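Local coordinates for protein nitric oxide dioxygenase (Rhodothermus marinus DSM 4252, PDB 6WK3) that binds heme in a globin fold, probably acts as a nitric oxide dioxygenase, and has been engineered for use as a carbene transferase, at residues A27-M32 / A105-V109; H85-Q91 / E137-Y141; Y95-W99 / W122-Y126. The protein carries 1 engineered substitution. All coordinates share one frame; numbering follows the deposited sequence.

Interaction 1 (A27-M32 / A105-V109); sequences AISATM and AIKEV
Val109 CG2 rests 3.9 Å from Ala27 O, and the flat groups here are peptide carbonyls and a carboxylate, with no ring among them. The Ala27 carbonyl accepts two bonds from opposite faces of its plane: one is the helical bond from Thr31 N, the other runs from Thr31 OG1 to Ala27 O at 2.8 Å with a C=O...O angle of 152°. That second bond fixes the threonine rotation, so that Thr31 CG2 is presented to the other helix, where it meets Glu108 OE1 at 3.5 Å. Ile28 O keeps its helical bond from Met32 N, and Ala105 CB also packs against it at 3.5 Å.

Ile28 works with two branches. With chi1 at -70° its CG1 lies beside the backbone N and reaches Val109 CB at 3.9 Å, while CG2 goes to Ile106 CG1 at 4.2 Å. Ala105 CB also touches Met32 CB at 4.0 Å, whereas the rest of the methionine runs on toward Val98 and Cys101. No hydrogen bond crosses the interface. The segment axes approach to 8.9 Å at 125°, with small Ala105 where the backbones come nearest. Such a steep crossing of helix 18-39 by helix 94-110 is consistent with the B/G helix packing of the globin fold.

Interaction 2 (H85-Q91 / E137-Y141); sequences HARAGVQ and EAQVY. With HEM (protoporphyrin IX containing Fe), chain E.
His85 CB is met by Glu137 OE2 at 3.3 Å, and from there the imidazole can be followed outward. Its CG stands beside the backbone N (chi1 -74°), which sets the ring between Glu137 and the heme. The N-H of His85 ND1 goes to Glu137 OE2 at 2.9 Å with an N-H...O angle of 142°. This bond is bent and meets the oxygen from above the carboxylate plane; ring and carboxylate planes are turned 82° apart. The other carboxylate oxygen, OE1, is hydrogen-bonded to the Tyr95 hydroxyl. His85 CE1 lies over the porphyrin 3.2 Å from HEM NB, and His85 CD2 is 3.3 Å from HEM ND. At the tip His85 NE2 binds the iron, HEM FE, at 2.4 Å. Val90 CG1 covers one face of the His85 imidazole near its rim.

A second hydrogen bond ties the turn after the helix to helix 116-145. Tyr141 OH donates to Val90 O at 2.7 Å, and Tyr141 CE1 packs on Ala86 CB at 3.8 Å. Gly89, with positive phi, is the C-prime residue of a Schellman motif: Val90 N bonds to His85 O and Gly89 N, weakly, to Ala86 O. Arg87 leaves the helix away from 137-141, and Arg87 NE hydrogen-bonds to propionate oxygen HEM O2D at 2.9 Å. A proximal heme histidine linked to a glutamate, itself bonded to a tyrosine hydroxyl, is the proximal-pocket arrangement known from flavohemoglobins.

Interaction 3 (Y95-W99 / W122-Y126); sequences YPLVW and WKEAY. With HEM (protoporphyrin IX containing Fe), chain E.
The polar part of the contact is a single bond: Tyr126 OH donates to Tyr95 O at 2.7 Å. It arrives in the carbonyl plane on a lone pair, at a C=O...O angle of 124°, and shares that oxygen with the helical bond from Trp99 N. Tyr126 spans the gap between the helices because its ring is anti to the backbone N (chi1 178°), which carries the hydroxyl to the far backbone. The same Tyr126 OH approaches the edge of the Tyr95 ring, 3.7 Å from Tyr95 CD1.

CH-pi contacts follow on the aromatic faces. Lys123 CA sits 3.8 Å from the centroid of the Trp99 six-membered ring, 24° off its normal; beside it Lys123 CB packs closely, 3.4 Å from Trp99 CZ2. In turn Trp99 CB lies over one face of Tyr126, 3.8 Å from its ring centroid. The two segments run roughly antiparallel, and their helices, 94-110 and 116-145, pair as G and H of the globin fold, with Tyr95, Val98 and Tyr126 lining the heme.

Heme packing makes up the third group. Tyr126 CE2 touches the vinyl atom CAB of HEM at 3.4 Å, and Val98 CG2 meets the methyl CMC of HEM at 3.5 Å. The same methyl covers one face of Tyr95.

In the fold
From the N terminus, helix 18-39 supplies the first half of interaction 1, and its loop closes only at 105-109. Before that closure the chain has begun interaction 2 at 85-91 and interaction 3 at 95-99. Interaction 3 closes next, at 122-126, and interaction 2 last, at 137-141, joining the end of helix 75-88 and the turn after it to helix 116-145. Interaction 3 is therefore nested within interaction 2, and interaction 1 crosses both. Helix 94-110 is shared by interactions 1 and 3, which touch through Met32 with Val98 and Ile106 with Trp122. Helix 116-145 serves interactions 2 and 3, both of which reach the heme. Interactions 1 and 2 do not touch and lie on opposite sides of the chain's centre.

Interaction 1 (A27-M32 / A105-V109)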
loop_
_atom_site.group_PDB
_atom_site.type_symbol
_atom_site.label_atom_id
_atom_site.label_comp_id
_atom_site.label_asym_id
_atom_site.label_seq_id
_atom_site.Cartn_x
_atom_site.Cartn_y
_atom_site.Cartn_z
ATOM N N ALA A 27 10.586 15.135 14.332
ATOM C CA ALA A 27 10.585 14.897 15.771
ATOM C C ALA A 27 9.183 14.576 16.275
ATOM O O ALA A 27 9.011 13.700 17.129
ATOM C CB ALA A 27 11.156 16.107 16.508
ATOM N N ILE A 28 8.167 15.268 15.754
ATOM C CA ILE A 28 6.799 15.005 16.192
ATOM C C ILE A 28 6.353 13.623 15.734
ATOM O O ILE A 28 5.770 12.852 16.507
ATOM C CB ILE A 28 5.852 16.106 15.678
ATOM C CG1 ILE A 28 6.113 17.427 16.411
ATOM C CG2 ILE A 28 4.401 15.669 15.825
ATOM C CD1 ILE A 28 5.491 18.661 15.727
ATOM N N SER A 29 6.643 13.276 14.480
ATOM C CA SER A 29 6.212 11.988 13.950
ATOM C C SER A 29 6.934 10.833 14.646
ATOM O O SER A 29 6.302 9.847 15.044
ATOM C CB SER A 29 6.428 11.964 12.432
ATOM O OG SER A 29 6.565 10.645 11.930
ATOM N N ALA A 30 8.254 10.952 14.835
ATOM C CA ALA A 30 9.006 9.885 15.498
ATOM C C ALA A 30 8.575 9.720 16.952
ATOM O O ALA A 30 8.385 8.593 17.431
ATOM C CB ALA A 30 10.508 10.162 15.419
ATOM N N THR A 31 8.439 10.836 17.674
ATOM C CA THR A 31 7.966 10.778 19.053
ATOM C C THR A 31 6.566 10.192 19.125
ATOM O O THR A 31 6.245 9.430 20.043
ATOM C CB THR A 31 7.991 12.175 19.665
ATOM O OG1 THR A 31 9.343 12.650 19.703
ATOM C CG2 THR A 31 7.402 12.170 21.067
ATOM N N MET A 32 5.719 10.534 18.158
ATOM C CA MET A 32 4.374 9.978 18.123
ATOM C C MET A 32 4.412 8.460 18.017
ATOM O O MET A 32 3.699 7.759 18.745
ATOM C CB MET A 32 3.599 10.587 16.956
ATOM C CG MET A 32 2.117 10.334 17.014
ATOM S SD MET A 32 1.481 9.710 15.457
ATOM C CE MET A 32 2.020 8.005 15.561
ATOM N N ALA A 105 2.949 14.095 21.566
ATOM C CA ALA A 105 4.142 14.394 20.781
ATOM C C ALA A 105 4.272 15.891 20.540
ATOM O O ALA A 105 5.372 16.450 20.624
ATOM C CB ALA A 105 4.108 13.639 19.453
ATOM N N ILE A 106 3.155 16.560 20.245
ATOM C CA ILE A 106 3.185 18.008 20.052
ATOM C C ILE A 106 3.501 18.717 21.365
ATOM O O ILE A 106 4.306 19.654 21.397
ATOM C CB ILE A 106 1.854 18.489 19.441
ATOM C CG1 ILE A 106 1.720 17.984 18.001
ATOM C CG2 ILE A 106 1.766 20.008 19.470
ATOM C CD1 ILE A 106 0.369 18.277 17.356
ATOM N N LYS A 107 2.888 18.270 22.470
ATOM C CA LYS A 107 3.173 18.858 23.780
ATOM C C LYS A 107 4.653 18.760 24.125
ATOM O O LYS A 107 5.230 19.687 24.706
ATOM C CB LYS A 107 2.342 18.167 24.861
ATOM C CG LYS A 107 0.923 18.679 24.997
ATOM C CD LYS A 107 0.187 17.953 26.116
ATOM C CE LYS A 107 -1.312 18.164 26.006
ATOM N NZ LYS A 107 -2.099 17.333 26.952
ATOM N N GLU A 108 5.286 17.644 23.774
ATOM C CA GLU A 108 6.680 17.430 24.141
ATOM C C GLU A 108 7.624 18.235 23.256
ATOM O O GLU A 108 8.531 18.909 23.756
ATOM C CB GLU A 108 6.999 15.940 24.060
ATOM C CG GLU A 108 8.252 15.511 24.786
ATOM C CD GLU A 108 8.535 14.039 24.574
ATOM O OE1 GLU A 108 9.274 13.707 23.618
ATOM O OE2 GLU A 108 8.000 13.216 25.352
ATOM N N VAL A 109 7.417 18.188 21.939
ATOM C CA VAL A 109 8.391 18.775 21.025
ATOM C C VAL A 109 8.317 20.295 21.055
ATOM O O VAL A 109 9.347 20.976 21.119
ATOM C CB VAL A 109 8.195 18.220 19.603
ATOM C CG1 VAL A 109 9.040 19.003 18.612
ATOM C CG2 VAL A 109 8.564 16.736 19.564
#

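Interaction 2 (H85-Q91 / E137-Y141)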
loop_
_atom_site.group_PDB
_atom_site.type_symbol
_atom_site.label_atom_id
_atom_site.label_comp_id
_atom_site.label_asym_id
_atom_site.label_seq_id
_atom_site.Cartn_x
_atom_site.Cartn_y
_atom_site.Cartn_z
ATOM N N HIS A 85 -3.321 2.126 4.705
ATOM C CA HIS A 85 -3.981 1.701 5.938
ATOM C C HIS A 85 -4.740 0.400 5.735
ATOM O O HIS A 85 -4.647 -0.521 6.554
ATOM C CB HIS A 85 -4.934 2.784 6.427
ATOM C CG HIS A 85 -4.243 3.961 7.022
ATOM N ND1 HIS A 85 -4.900 5.131 7.332
ATOM C CD2 HIS A 85 -2.949 4.150 7.360
ATOM C CE1 HIS A 85 -4.037 5.993 7.839
ATOM N NE2 HIS A 85 -2.847 5.420 7.869
ATOM N N ALA A 86 -5.520 0.317 4.658
ATOM C CA ALA A 86 -6.292 -0.891 4.402
ATOM C C ALA A 86 -5.374 -2.083 4.171
ATOM O O ALA A 86 -5.688 -3.207 4.578
ATOM C CB ALA A 86 -7.219 -0.676 3.205
ATOM N N ARG A 87 -4.229 -1.853 3.522
ATOM C CA ARG A 87 -3.252 -2.919 3.332
ATOM C C ARG A 87 -2.772 -3.474 4.669
ATOM O O ARG A 87 -2.594 -4.685 4.814
ATOM C CB ARG A 87 -2.071 -2.407 2.508
ATOM C CG ARG A 87 -0.983 -3.441 2.265
ATOM C CD ARG A 87 0.032 -2.950 1.242
ATOM N NE ARG A 87 0.715 -1.737 1.683
ATOM C CZ ARG A 87 1.537 -1.019 0.922
ATOM N NH1 ARG A 87 1.781 -1.389 -0.330
ATOM N NH2 ARG A 87 2.117 0.069 1.410
ATOM N N ALA A 88 -2.573 -2.608 5.663
ATOM C CA ALA A 88 -2.034 -3.033 6.948
ATOM C C ALA A 88 -3.102 -3.404 7.970
ATOM O O ALA A 88 -2.755 -3.899 9.046
ATOM C CB ALA A 88 -1.137 -1.941 7.535
ATOM N N GLY A 89 -4.378 -3.187 7.671
ATOM C CA GLY A 89 -5.421 -3.542 8.613
ATOM C C GLY A 89 -5.708 -2.498 9.663
ATOM O O GLY A 89 -6.188 -2.839 10.749
ATOM N N VAL A 90 -5.427 -1.225 9.372
ATOM C CA VAL A 90 -5.743 -0.161 10.317
ATOM C C VAL A 90 -7.251 -0.081 10.502
ATOM O O VAL A 90 -8.025 -0.202 9.544
ATOM C CB VAL A 90 -5.159 1.176 9.834
ATOM C CG1 VAL A 90 -5.687 2.332 10.681
ATOM C CG2 VAL A 90 -3.636 1.121 9.877
ATOM N N GLN A 91 -7.674 0.110 11.747
ATOM C CA GLN A 91 -9.070 0.013 12.134
ATOM C C GLN A 91 -9.569 1.354 12.649
ATOM O O GLN A 91 -8.790 2.213 13.069
ATOM C CB GLN A 91 -9.276 -1.069 13.207
ATOM C CG GLN A 91 -9.042 -2.491 12.708
ATOM C CD GLN A 91 -9.916 -2.842 11.509
ATOM O OE1 GLN A 91 -11.053 -2.373 11.389
ATOM N NE2 GLN A 91 -9.385 -3.665 10.613
ATOM N N GLU A 137 -11.713 4.014 4.243
ATOM C CA GLU A 137 -11.138 2.695 4.504
ATOM C C GLU A 137 -12.224 1.653 4.741
ATOM O O GLU A 137 -12.130 0.529 4.239
ATOM C CB GLU A 137 -10.197 2.755 5.707
ATOM C CG GLU A 137 -8.751 3.080 5.366
ATOM C CD GLU A 137 -8.114 4.055 6.355
ATOM O OE1 GLU A 137 -8.349 3.925 7.582
ATOM O OE2 GLU A 137 -7.382 4.958 5.897
ATOM N N ALA A 138 -13.257 2.005 5.513
ATOM C CA ALA A 138 -14.370 1.084 5.723
ATOM C C ALA A 138 -15.025 0.703 4.400
ATOM O O ALA A 138 -15.397 -0.459 4.193
ATOM C CB ALA A 138 -15.396 1.704 6.672
ATOM N N GLN A 139 -15.165 1.668 3.488
ATOM C CA GLN A 139 -15.707 1.358 2.170
ATOM C C GLN A 139 -14.801 0.394 1.414
ATOM O O GLN A 139 -15.285 -0.540 0.768
ATOM C CB GLN A 139 -15.906 2.642 1.367
ATOM C CG GLN A 139 -16.952 3.594 1.936
ATOM C CD GLN A 139 -17.174 4.798 1.043
ATOM O OE1 GLN A 139 -16.222 5.474 0.646
ATOM N NE2 GLN A 139 -18.432 5.068 0.713
ATOM N N VAL A 140 -13.483 0.601 1.486
ATOM C CA VAL A 140 -12.553 -0.272 0.772
ATOM C C VAL A 140 -12.581 -1.677 1.364
ATOM O O VAL A 140 -12.498 -2.674 0.636
ATOM C CB VAL A 140 -11.135 0.329 0.795
ATOM C CG1 VAL A 140 -10.092 -0.730 0.458
ATOM C CG2 VAL A 140 -11.040 1.505 -0.163
ATOM N N TYR A 141 -12.702 -1.780 2.689
ATOM C CA TYR A 141 -12.836 -3.088 3.322
ATOM C C TYR A 141 -14.080 -3.814 2.817
ATOM O O TYR A 141 -14.026 -5.002 2.476
ATOM C CB TYR A 141 -12.887 -2.927 4.841
ATOM C CG TYR A 141 -11.559 -2.581 5.481
ATOM C CD1 TYR A 141 -10.371 -3.132 5.014
ATOM C CD2 TYR A 141 -11.497 -1.710 6.560
ATOM C CE1 TYR A 141 -9.160 -2.818 5.603
ATOM C CE2 TYR A 141 -10.296 -1.393 7.154
ATOM C CZ TYR A 141 -9.130 -1.947 6.674
ATOM O OH TYR A 141 -7.931 -1.621 7.272
HETATM C CHA HEM E . 0.892 4.749 6.770
HETATM C CHB HEM E . -0.737 9.218 7.793
HETATM C CHC HEM E . -3.621 7.193 11.112
HETATM C CHD HEM E . -0.818 3.222 11.041
HETATM C C1A HEM E . 0.665 6.111 6.706
HETATM C C2A HEM E . 1.197 7.027 5.722
HETATM C C3A HEM E . 0.755 8.255 6.004
HETATM C C4A HEM E . -0.084 8.172 7.179
HETATM C CMA HEM E . 1.079 9.541 5.218
HETATM C CAA HEM E . 2.117 6.651 4.546
HETATM C CBA HEM E . 1.240 6.309 3.347
HETATM C CGA HEM E . 2.103 6.124 2.128
HETATM O O1A HEM E . 2.455 4.961 1.811
HETATM O O2A HEM E . 2.442 7.139 1.468
HETATM C C1B HEM E . -1.715 9.068 8.753
HETATM C C2B HEM E . -2.600 10.096 9.263
HETATM C C3B HEM E . -3.392 9.533 10.194
HETATM C C4B HEM E . -3.039 8.129 10.287
HETATM C CMB HEM E . -2.563 11.565 8.791
HETATM C CAB HEM E . -4.527 10.167 11.035
HETATM C CBB HEM E . -5.163 11.288 10.690
HETATM C C1C HEM E . -3.104 5.949 11.418
HETATM C C2C HEM E . -3.612 5.040 12.418
HETATM C C3C HEM E . -2.842 3.948 12.425
HETATM C C4C HEM E . -1.819 4.104 11.402
HETATM C CMC HEM E . -4.825 5.302 13.336
HETATM C CAC HEM E . -3.076 2.748 13.369
HETATM C CBC HEM E . -2.065 1.969 13.745
HETATM C C1D HEM E . -0.188 3.205 9.810
HETATM C C2D HEM E . 0.483 2.098 9.154
HETATM C C3D HEM E . 0.957 2.538 7.975
HETATM C C4D HEM E . 0.598 3.928 7.838
HETATM C CMD HEM E . 0.621 0.675 9.740
HETATM C CAD HEM E . 1.751 1.762 6.900
HETATM C CBD HEM E . 0.826 0.813 6.147
HETATM C CGD HEM E . 1.439 0.404 4.830
HETATM O O1D HEM E . 2.274 1.169 4.276
HETATM O O2D HEM E . 1.069 -0.690 4.325
HETATM N NA HEM E . -0.111 6.847 7.578
HETATM N NB HEM E . -2.016 7.887 9.398
HETATM N NC HEM E . -2.014 5.342 10.824
HETATM N ND HEM E . -0.090 4.294 8.973
HETATM FE FE HEM E . -0.973 6.119 9.267
#

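Interaction 3 (Y95-W99 / W122-Y126)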
loop_
_atom_site.group_PDB
_atom_site.type_symbol
_atom_site.label_atom_id
_atom_site.label_comp_id
_atom_site.label_asym_id
_atom_site.label_seq_id
_atom_site.Cartn_x
_atom_site.Cartn_y
_atom_site.Cartn_z
ATOM N N TYR A 95 -7.777 5.203 15.509
ATOM C CA TYR A 95 -7.598 6.641 15.323
ATOM C C TYR A 95 -7.586 7.439 16.623
ATOM O O TYR A 95 -6.770 8.370 16.726
ATOM C CB TYR A 95 -8.667 7.168 14.355
ATOM C CG TYR A 95 -8.340 6.814 12.928
ATOM C CD1 TYR A 95 -7.493 7.613 12.175
ATOM C CD2 TYR A 95 -8.834 5.651 12.348
ATOM C CE1 TYR A 95 -7.167 7.282 10.876
ATOM C CE2 TYR A 95 -8.517 5.313 11.048
ATOM C CZ TYR A 95 -7.684 6.137 10.316
ATOM O OH TYR A 95 -7.356 5.815 9.023
ATOM N N PRO A 96 -8.425 7.157 17.628
ATOM C CA PRO A 96 -8.250 7.862 18.908
ATOM C C PRO A 96 -6.890 7.625 19.542
ATOM O O PRO A 96 -6.347 8.539 20.176
ATOM C CB PRO A 96 -9.387 7.303 19.774
ATOM C CG PRO A 96 -10.419 6.882 18.803
ATOM C CD PRO A 96 -9.658 6.349 17.622
ATOM N N LEU A 97 -6.311 6.432 19.372
ATOM C CA LEU A 97 -5.016 6.146 19.985
ATOM C C LEU A 97 -3.911 6.984 19.360
ATOM O O LEU A 97 -3.046 7.509 20.072
ATOM C CB LEU A 97 -4.676 4.661 19.857
ATOM C CG LEU A 97 -5.822 3.663 19.978
ATOM C CD1 LEU A 97 -5.307 2.247 19.756
ATOM C CD2 LEU A 97 -6.495 3.800 21.333
ATOM N N VAL A 98 -3.916 7.112 18.032
ATOM C CA VAL A 98 -2.866 7.873 17.368
ATOM C C VAL A 98 -3.021 9.362 17.648
ATOM O O VAL A 98 -2.024 10.090 17.727
ATOM C CB VAL A 98 -2.853 7.560 15.861
ATOM C CG1 VAL A 98 -1.996 8.564 15.098
ATOM C CG2 VAL A 98 -2.340 6.155 15.639
ATOM N N TRP A 99 -4.251 9.844 17.835
ATOM C CA TRP A 99 -4.405 11.240 18.235
ATOM C C TRP A 99 -3.833 11.468 19.625
ATOM O O TRP A 99 -3.135 12.459 19.868
ATOM C CB TRP A 99 -5.867 11.684 18.208
ATOM C CG TRP A 99 -6.007 12.927 19.022
ATOM C CD1 TRP A 99 -6.711 13.079 20.183
ATOM C CD2 TRP A 99 -5.366 14.185 18.773
ATOM N NE1 TRP A 99 -6.563 14.359 20.658
ATOM C CE2 TRP A 99 -5.741 15.057 19.812
ATOM C CE3 TRP A 99 -4.513 14.657 17.770
ATOM C CZ2 TRP A 99 -5.293 16.374 19.877
ATOM C CZ3 TRP A 99 -4.078 15.966 17.832
ATOM C CH2 TRP A 99 -4.466 16.809 18.879
ATOM N N TRP A 122 -5.270 21.445 16.337
ATOM C CA TRP A 122 -4.745 20.226 15.729
ATOM C C TRP A 122 -5.658 19.036 15.979
ATOM O O TRP A 122 -5.735 18.138 15.136
ATOM C CB TRP A 122 -3.330 19.946 16.234
ATOM C CG TRP A 122 -2.323 20.606 15.358
ATOM C CD1 TRP A 122 -1.646 21.765 15.611
ATOM C CD2 TRP A 122 -1.912 20.174 14.055
ATOM N NE1 TRP A 122 -0.826 22.071 14.550
ATOM C CE2 TRP A 122 -0.971 21.110 13.584
ATOM C CE3 TRP A 122 -2.241 19.079 13.245
ATOM C CZ2 TRP A 122 -0.356 20.987 12.340
ATOM C CZ3 TRP A 122 -1.629 18.957 12.009
ATOM C CH2 TRP A 122 -0.697 19.904 11.567
ATOM N N LYS A 123 -6.361 19.014 17.111
ATOM C CA LYS A 123 -7.353 17.968 17.333
ATOM C C LYS A 123 -8.443 18.024 16.274
ATOM O O LYS A 123 -8.831 16.991 15.717
ATOM C CB LYS A 123 -7.957 18.095 18.731
ATOM C CG LYS A 123 -8.931 16.986 19.079
ATOM C CD LYS A 123 -9.445 17.123 20.501
ATOM C CE LYS A 123 -10.121 15.843 20.968
ATOM N NZ LYS A 123 -11.283 15.484 20.104
ATOM N N GLU A 124 -8.942 19.226 15.973
ATOM C CA GLU A 124 -9.966 19.360 14.944
ATOM C C GLU A 124 -9.414 19.012 13.568
ATOM O O GLU A 124 -10.074 18.318 12.787
ATOM C CB GLU A 124 -10.540 20.777 14.952
ATOM N N ALA A 125 -8.206 19.485 13.251
ATOM C CA ALA A 125 -7.595 19.127 11.976
ATOM C C ALA A 125 -7.335 17.632 11.893
ATOM O O ALA A 125 -7.447 17.039 10.816
ATOM C CB ALA A 125 -6.298 19.910 11.774
ATOM N N TYR A 126 -7.002 17.006 13.021
ATOM C CA TYR A 126 -6.832 15.560 13.038
ATOM C C TYR A 126 -8.169 14.855 12.857
ATOM O O TYR A 126 -8.274 13.900 12.080
ATOM C CB TYR A 126 -6.164 15.117 14.343
ATOM C CG TYR A 126 -5.996 13.621 14.433
ATOM C CD1 TYR A 126 -7.006 12.814 14.950
ATOM C CD2 TYR A 126 -4.838 13.009 13.977
ATOM C CE1 TYR A 126 -6.865 11.449 15.007
ATOM C CE2 TYR A 126 -4.683 11.642 14.041
ATOM C CZ TYR A 126 -5.696 10.867 14.559
ATOM O OH TYR A 126 -5.542 9.504 14.626
HETATM C CHA HEM E . 0.892 4.749 6.770
HETATM C CHB HEM E . -0.737 9.218 7.793
HETATM C CHC HEM E . -3.621 7.193 11.112
HETATM C CHD HEM E . -0.818 3.222 11.041
HETATM C C1A HEM E . 0.665 6.111 6.706
HETATM C C2A HEM E . 1.197 7.027 5.722
HETATM C C3A HEM E . 0.755 8.255 6.004
HETATM C C4A HEM E . -0.084 8.172 7.179
HETATM C CMA HEM E . 1.079 9.541 5.218
HETATM C CAA HEM E . 2.117 6.651 4.546
HETATM C CBA HEM E . 1.240 6.309 3.347
HETATM C CGA HEM E . 2.103 6.124 2.128
HETATM O O1A HEM E . 2.455 4.961 1.811
HETATM O O2A HEM E . 2.442 7.139 1.468
HETATM C C1B HEM E . -1.715 9.068 8.753
HETATM C C2B HEM E . -2.600 10.096 9.263
HETATM C C3B HEM E . -3.392 9.533 10.194
HETATM C C4B HEM E . -3.039 8.129 10.287
HETATM C CMB HEM E . -2.563 11.565 8.791
HETATM C CAB HEM E . -4.527 10.167 11.035
HETATM C CBB HEM E . -5.163 11.288 10.690
HETATM C C1C HEM E . -3.104 5.949 11.418
HETATM C C2C HEM E . -3.612 5.040 12.418
HETATM C C3C HEM E . -2.842 3.948 12.425
HETATM C C4C HEM E . -1.819 4.104 11.402
HETATM C CMC HEM E . -4.825 5.302 13.336
HETATM C CAC HEM E . -3.076 2.748 13.369
HETATM C CBC HEM E . -2.065 1.969 13.745
HETATM C C1D HEM E . -0.188 3.205 9.810
HETATM C C2D HEM E . 0.483 2.098 9.154
HETATM C C3D HEM E . 0.957 2.538 7.975
HETATM C C4D HEM E . 0.598 3.928 7.838
HETATM C CMD HEM E . 0.621 0.675 9.740
HETATM C CAD HEM E . 1.751 1.762 6.900
HETATM C CBD HEM E . 0.826 0.813 6.147
HETATM C CGD HEM E . 1.439 0.404 4.830
HETATM O O1D HEM E . 2.274 1.169 4.276
HETATM O O2D HEM E . 1.069 -0.690 4.325
HETATM N NA HEM E . -0.111 6.847 7.578
HETATM N NB HEM E . -2.016 7.887 9.398
HETATM N NC HEM E . -2.014 5.342 10.824
HETATM N ND HEM E . -0.090 4.294 8.973
HETATM FE FE HEM E . -0.973 6.119 9.267
#